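Local coordinates for protein mitochondrial association factor 1 (Toxoplasma gondii, PDB 6BXS) that is encoded at a locus required for direct manipulation of host mitochondria and probably contributes to their association with the parasite, carrying a macro domain related to ADP-ribose-binding modules, at residues Asn77-Thr82 against Lys153-Pro158. Residues are numbered along the deposited sequence; the frame is centred on the assembly and turned at random.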
loop_
_atom_site.group_PDB
_atom_site.type_symbol
_atom_site.label_atom_id
_atom_site.label_comp_id
_atom_site.label_asym_id
_atom_site.label_seq_id
_atom_site.Cartn_x
_atom_site.Cartn_y
_atom_site.Cartn_z
ATOM N N ASN A 77 21.714 -7.254 10.082
ATOM C CA ASN A 77 21.541 -8.502 10.816
ATOM C C ASN A 77 22.364 -9.638 10.210
ATOM O O ASN A 77 22.153 -10.810 10.526
ATOM C CB ASN A 77 20.062 -8.883 10.853
ATOM C CG ASN A 77 19.217 -7.854 11.578
ATOM O OD1 ASN A 77 19.537 -7.452 12.696
ATOM N ND2 ASN A 77 18.146 -7.406 10.934
ATOM N N ARG A 78 23.298 -9.271 9.338
ATOM C CA ARG A 78 24.225 -10.213 8.716
ATOM C C ARG A 78 23.520 -11.332 7.952
ATOM O O ARG A 78 23.571 -12.497 8.345
ATOM C CB ARG A 78 25.160 -10.814 9.772
ATOM C CG ARG A 78 26.198 -9.838 10.314
ATOM C CD ARG A 78 27.064 -9.242 9.209
ATOM N NE ARG A 78 27.354 -10.211 8.149
ATOM C CZ ARG A 78 27.061 -10.055 6.856
ATOM N NH1 ARG A 78 26.464 -8.953 6.410
ATOM N NH2 ARG A 78 27.371 -11.012 5.993
ATOM N N ILE A 79 22.867 -10.958 6.857
ATOM C CA ILE A 79 22.282 -11.915 5.926
ATOM C C ILE A 79 22.728 -11.572 4.510
ATOM O O ILE A 79 22.724 -10.401 4.132
ATOM C CB ILE A 79 20.745 -11.913 5.998
ATOM C CG1 ILE A 79 20.280 -12.443 7.352
ATOM C CG2 ILE A 79 20.143 -12.775 4.889
ATOM C CD1 ILE A 79 18.853 -12.110 7.668
ATOM N N PRO A 80 23.111 -12.586 3.714
ATOM C CA PRO A 80 23.489 -12.262 2.337
ATOM C C PRO A 80 22.255 -12.028 1.466
ATOM O O PRO A 80 21.705 -12.971 0.895
ATOM C CB PRO A 80 24.282 -13.501 1.880
ATOM C CG PRO A 80 24.138 -14.533 2.984
ATOM C CD PRO A 80 23.102 -14.040 3.939
ATOM N N LEU A 81 21.818 -10.773 1.392
ATOM C CA LEU A 81 20.675 -10.394 0.569
ATOM C C LEU A 81 21.071 -9.274 -0.383
ATOM O O LEU A 81 21.492 -8.201 0.049
ATOM C CB LEU A 81 19.496 -9.954 1.443
ATOM C CG LEU A 81 18.203 -9.618 0.695
ATOM C CD1 LEU A 81 17.612 -10.862 0.044
ATOM C CD2 LEU A 81 17.189 -8.974 1.627
ATOM N N THR A 82 20.937 -9.535 -1.679
ATOM C CA THR A 82 21.265 -8.550 -2.702
ATOM C C THR A 82 19.991 -8.018 -3.344
ATOM O O THR A 82 18.905 -8.559 -3.129
ATOM C CB THR A 82 22.175 -9.146 -3.793
ATOM O OG1 THR A 82 21.452 -10.130 -4.541
ATOM C CG2 THR A 82 23.410 -9.786 -3.173
ATOM N N LYS A 153 10.358 -11.245 8.217
ATOM C CA LYS A 153 11.148 -11.946 9.222
ATOM C C LYS A 153 11.839 -10.910 10.106
ATOM O O LYS A 153 12.060 -9.777 9.674
ATOM C CB LYS A 153 12.175 -12.877 8.575
ATOM C CG LYS A 153 11.577 -13.927 7.648
ATOM C CD LYS A 153 12.572 -15.041 7.364
ATOM C CE LYS A 153 12.286 -16.273 8.208
ATOM N NZ LYS A 153 11.186 -17.094 7.634
ATOM N N PRO A 154 12.177 -11.290 11.350
ATOM C CA PRO A 154 12.795 -10.334 12.279
ATOM C C PRO A 154 14.091 -9.729 11.750
ATOM O O PRO A 154 14.440 -8.609 12.117
ATOM C CB PRO A 154 13.068 -11.184 13.527
ATOM C CG PRO A 154 12.114 -12.319 13.435
ATOM C CD PRO A 154 11.967 -12.606 11.976
ATOM N N GLU A 155 14.792 -10.458 10.888
ATOM C CA GLU A 155 16.108 -10.016 10.437
ATOM C C GLU A 155 16.044 -9.015 9.279
ATOM O O GLU A 155 17.083 -8.559 8.803
ATOM C CB GLU A 155 16.963 -11.212 10.027
ATOM C CG GLU A 155 17.146 -12.256 11.120
ATOM C CD GLU A 155 15.987 -13.234 11.211
ATOM O OE1 GLU A 155 14.960 -13.021 10.533
ATOM O OE2 GLU A 155 16.110 -14.221 11.966
ATOM N N VAL A 156 14.837 -8.675 8.829
ATOM C CA VAL A 156 14.660 -7.609 7.841
ATOM C C VAL A 156 13.622 -6.590 8.311
ATOM O O VAL A 156 13.209 -5.714 7.552
ATOM C CB VAL A 156 14.233 -8.163 6.463
ATOM C CG1 VAL A 156 15.235 -9.195 5.970
ATOM C CG2 VAL A 156 12.836 -8.760 6.524
ATOM N N THR A 157 13.203 -6.710 9.566
ATOM C CA THR A 157 12.201 -5.811 10.130
ATOM C C THR A 157 12.798 -4.424 10.374
ATOM O O THR A 157 13.748 -4.300 11.144
ATOM C CB THR A 157 11.645 -6.363 11.451
ATOM O OG1 THR A 157 11.082 -7.664 11.229
ATOM C CG2 THR A 157 10.572 -5.440 12.021
ATOM N N PRO A 158 12.244 -3.381 9.722
ATOM C CA PRO A 158 12.774 -2.015 9.842
ATOM C C PRO A 158 13.012 -1.550 11.280
ATOM O O PRO A 158 12.124 -1.659 12.126
ATOM C CB PRO A 158 11.685 -1.164 9.180
ATOM C CG PRO A 158 11.082 -2.061 8.177
ATOM C CD PRO A 158 11.110 -3.437 8.781
#
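N77 and E155 meet where the C-terminal end of helix 61-76 abuts the turn that follows strand 147-152. The amide of N77 supplies the polar link: ND2 donates to the backbone O of E155 at 2.6 Å, nearly straight at 160°, and arrives from above the carbonyl plane although the acceptor lies close to the plane of the amide. The CB of N77 already points at the turn, 4.0 Å from the CB of E155, and chi1 of -62° places CG beside the backbone N, 3.6 Å from E155 O. Here a Schellman motif ends the helix, with R78 at positive phi and I79 following. I79 CD1 lies against the CB-CG part of E155, though modelled too close there for its spacing to carry weight. The inner side is tighter: V156 and L81 are buried, both packing on I70 and A74 of the helix. Outward the contact loosens, as E155 bends at chi2 (83°), which carries CD off, and its carboxylate heads off from 77-82. ND2 of N77 also bonds E73 OE2, so one amide nitrogen ties a helix carboxylate to a loop carbonyl, joining two surface loops of the macro domain through a single direct hydrogen bond.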